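Local coordinates for alcohol dehydrogenase superfamily protein (Novosphingobium aromaticivorans, PDB 3GAZ) that probably acts as an NADP-dependent oxidoreductase of the medium-chain alcohol dehydrogenase superfamily, although its substrate is not established, at residues G164-L172 against E188-T196. Residues are numbered along the deposited sequence; the frame is centred on the assembly and turned at random.
Sequences GHVAIQIAL and EYVRDLGAT
Segment 164-172 of helix 162-173 runs nearly parallel to segment 188-193 of helix 184-193, with Gln169 opposite Leu193, their CA atoms 7.0 Å apart. The axes of these segments lie 21° from parallel and approach to 10.6 Å; no hydrogen bond passes between them. His165, Ile168 and Leu172 point across. Leu193 fills the middle of the interface and divides its branches: CD1 lies 3.9 Å from Ile168 CG2, while CD2 rests 3.7 Å from CD of Gln169, which starts off to the side and brings its amide over. That amide is held at both ends. Gln169 NE2 donates 3.1 Å to His165 O one turn back, from above the carbonyl plane, and OE1 accepts from the backbone N of Ala298. Deeper in, Ile168 extends CD1 to within 3.9 Å of Val190 CG1, and its CG2, anti to the backbone N, also meets Ala195 CB. At the N-terminal end, CB of His165 sits at the edge of the Tyr189 ring, in its plane. His165 CD2 lies 3.4 Å from Tyr189 OH, which meets the imidazole obliquely, while ND1 bonds Gly161 O; Arg300 makes a cation-pi contact with Tyr189. At the other end, Leu172 CD1 packs 3.4 Å from Leu193 O, and CD2 lies near Gly194 O. Gly194, with phi 110°, ends helix 184-193 in a Schellman motif and turns the chain into strand 196-199. Strand 177-182 lies beneath Ile168 and Leu172, so the contact joins consecutive helices of a beta-alpha-beta-alpha-beta unit. Gly164 fits the last glycine of a GxGxxG pattern, consistent with the dinucleotide-binding Rossmann fold of zinc-binding dehydrogenase relatives.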
loop_
_atom_site.group_PDB
_atom_site.type_symbol
_atom_site.label_atom_id
_atom_site.label_comp_id
_atom_site.label_asym_id
_atom_site.label_seq_id
_atom_site.Cartn_x
_atom_site.Cartn_y
_atom_site.Cartn_z
ATOM N N GLY A 164 -12.592 14.420 18.574
ATOM C CA GLY A 164 -13.135 15.483 19.400
ATOM C C GLY A 164 -12.559 15.655 20.794
ATOM O O GLY A 164 -12.130 16.752 21.156
ATOM N N HIS A 165 -12.537 14.586 21.585
ATOM C CA HIS A 165 -12.037 14.707 22.949
ATOM C C HIS A 165 -10.565 15.088 23.028
ATOM O O HIS A 165 -10.152 15.769 23.962
ATOM C CB HIS A 165 -12.325 13.427 23.764
ATOM C CG HIS A 165 -11.358 12.302 23.535
ATOM N ND1 HIS A 165 -11.358 11.537 22.389
ATOM C CD2 HIS A 165 -10.400 11.779 24.338
ATOM C CE1 HIS A 165 -10.442 10.587 22.497
ATOM N NE2 HIS A 165 -9.849 10.712 23.669
ATOM N N VAL A 166 -9.771 14.673 22.048
ATOM C CA VAL A 166 -8.362 15.032 22.071
ATOM C C VAL A 166 -8.181 16.450 21.524
ATOM O O VAL A 166 -7.284 17.176 21.956
ATOM C CB VAL A 166 -7.493 14.021 21.273
ATOM C CG1 VAL A 166 -7.454 12.689 22.014
ATOM C CG2 VAL A 166 -8.046 13.828 19.872
ATOM N N ALA A 167 -9.042 16.844 20.589
ATOM C CA ALA A 167 -8.980 18.188 20.022
ATOM C C ALA A 167 -9.278 19.199 21.134
ATOM O O ALA A 167 -8.652 20.251 21.216
ATOM C CB ALA A 167 -9.994 18.329 18.893
ATOM N N ILE A 168 -10.241 18.869 21.992
ATOM C CA ILE A 168 -10.601 19.742 23.110
ATOM C C ILE A 168 -9.397 19.981 24.017
ATOM O O ILE A 168 -9.093 21.115 24.384
ATOM C CB ILE A 168 -11.712 19.118 23.989
ATOM C CG1 ILE A 168 -13.059 19.177 23.266
ATOM C CG2 ILE A 168 -11.769 19.834 25.341
ATOM C CD1 ILE A 168 -14.182 18.501 24.022
ATOM N N GLN A 169 -8.716 18.897 24.377
ATOM C CA GLN A 169 -7.574 18.979 25.273
ATOM C C GLN A 169 -6.369 19.688 24.670
ATOM O O GLN A 169 -5.637 20.376 25.381
ATOM C CB GLN A 169 -7.204 17.574 25.760
ATOM C CG GLN A 169 -8.351 16.906 26.522
ATOM C CD GLN A 169 -8.035 15.491 26.968
ATOM O OE1 GLN A 169 -7.231 15.279 27.870
ATOM N NE2 GLN A 169 -8.666 14.513 26.324
ATOM N N ILE A 170 -6.156 19.520 23.367
ATOM C CA ILE A 170 -5.038 20.188 22.705
ATOM C C ILE A 170 -5.313 21.691 22.711
ATOM O O ILE A 170 -4.458 22.487 23.102
ATOM C CB ILE A 170 -4.869 19.712 21.234
ATOM C CG1 ILE A 170 -4.313 18.286 21.207
ATOM C CG2 ILE A 170 -3.932 20.655 20.472
ATOM C CD1 ILE A 170 -4.187 17.702 19.815
ATOM N N ALA A 171 -6.518 22.066 22.291
ATOM C CA ALA A 171 -6.917 23.470 22.237
ATOM C C ALA A 171 -6.791 24.145 23.604
ATOM O O ALA A 171 -6.268 25.248 23.706
ATOM C CB ALA A 171 -8.351 23.585 21.725
ATOM N N LEU A 172 -7.277 23.482 24.648
ATOM C CA LEU A 172 -7.205 24.039 25.997
ATOM C C LEU A 172 -5.759 24.253 26.420
ATOM O O LEU A 172 -5.408 25.307 26.951
ATOM C CB LEU A 172 -7.910 23.112 26.995
ATOM C CG LEU A 172 -9.439 23.137 26.939
ATOM C CD1 LEU A 172 -10.019 21.967 27.721
ATOM C CD2 LEU A 172 -9.939 24.476 27.495
ATOM N N GLU A 188 -21.438 15.840 30.084
ATOM C CA GLU A 188 -20.782 15.862 31.378
ATOM C C GLU A 188 -19.282 15.633 31.217
ATOM O O GLU A 188 -18.467 16.265 31.894
ATOM C CB GLU A 188 -21.379 14.779 32.273
ATOM C CG GLU A 188 -20.964 14.894 33.709
ATOM C CD GLU A 188 -21.197 16.286 34.242
ATOM O OE1 GLU A 188 -22.304 16.830 34.030
ATOM O OE2 GLU A 188 -20.273 16.832 34.871
ATOM N N TYR A 189 -18.930 14.719 30.321
ATOM C CA TYR A 189 -17.536 14.399 30.054
ATOM C C TYR A 189 -16.804 15.623 29.502
ATOM O O TYR A 189 -15.698 15.944 29.939
ATOM C CB TYR A 189 -17.444 13.242 29.051
ATOM C CG TYR A 189 -16.047 13.022 28.520
ATOM C CD1 TYR A 189 -15.062 12.430 29.309
ATOM C CD2 TYR A 189 -15.692 13.467 27.248
ATOM C CE1 TYR A 189 -13.752 12.291 28.846
ATOM C CE2 TYR A 189 -14.385 13.336 26.774
ATOM C CZ TYR A 189 -13.421 12.750 27.577
ATOM O OH TYR A 189 -12.129 12.632 27.119
ATOM N N VAL A 190 -17.427 16.302 28.542
ATOM C CA VAL A 190 -16.838 17.496 27.934
ATOM C C VAL A 190 -16.634 18.594 28.974
ATOM O O VAL A 190 -15.599 19.268 28.990
ATOM C CB VAL A 190 -17.726 18.033 26.786
ATOM C CG1 VAL A 190 -17.214 19.388 26.305
ATOM C CG2 VAL A 190 -17.723 17.037 25.639
ATOM N N ARG A 191 -17.623 18.766 29.844
ATOM C CA ARG A 191 -17.541 19.773 30.898
ATOM C C ARG A 191 -16.326 19.464 31.769
ATOM O O ARG A 191 -15.538 20.355 32.089
ATOM C CB ARG A 191 -18.813 19.741 31.751
ATOM C CG ARG A 191 -18.896 20.829 32.814
ATOM C CD ARG A 191 -20.005 20.514 33.815
ATOM N NE ARG A 191 -19.708 19.305 34.585
ATOM C CZ ARG A 191 -18.741 19.218 35.495
ATOM N NH1 ARG A 191 -17.974 20.269 35.755
ATOM N NH2 ARG A 191 -18.535 18.080 36.147
ATOM N N ASP A 192 -16.179 18.193 32.138
ATOM C CA ASP A 192 -15.061 17.741 32.966
ATOM C C ASP A 192 -13.702 18.099 32.381
ATOM O O ASP A 192 -12.787 18.478 33.114
ATOM C CB ASP A 192 -15.135 16.227 33.174
ATOM C CG ASP A 192 -15.676 15.852 34.537
ATOM O OD1 ASP A 192 -14.976 16.105 35.542
ATOM O OD2 ASP A 192 -16.798 15.307 34.607
ATOM N N LEU A 193 -13.562 17.971 31.065
ATOM C CA LEU A 193 -12.296 18.297 30.407
ATOM C C LEU A 193 -11.927 19.768 30.559
ATOM O O LEU A 193 -10.762 20.135 30.429
ATOM C CB LEU A 193 -12.351 17.942 28.916
ATOM C CG LEU A 193 -12.271 16.459 28.545
ATOM C CD1 LEU A 193 -12.321 16.318 27.028
ATOM C CD2 LEU A 193 -10.982 15.851 29.097
ATOM N N GLY A 194 -12.921 20.609 30.834
ATOM C CA GLY A 194 -12.662 22.028 30.995
ATOM C C GLY A 194 -13.216 22.870 29.859
ATOM O O GLY A 194 -12.881 24.048 29.720
ATOM N N ALA A 195 -14.060 22.262 29.036
ATOM C CA ALA A 195 -14.664 22.961 27.912
ATOM C C ALA A 195 -16.122 23.254 28.231
ATOM O O ALA A 195 -16.725 22.586 29.073
ATOM C CB ALA A 195 -14.569 22.106 26.659
ATOM N N THR A 196 -16.683 24.258 27.563
ATOM C CA THR A 196 -18.077 24.620 27.769
ATOM C C THR A 196 -18.938 23.719 26.901
ATOM O O THR A 196 -18.893 23.793 25.673
ATOM C CB THR A 196 -18.352 26.090 27.381
ATOM O OG1 THR A 196 -17.603 26.958 28.240
ATOM C CG2 THR A 196 -19.841 26.405 27.511
#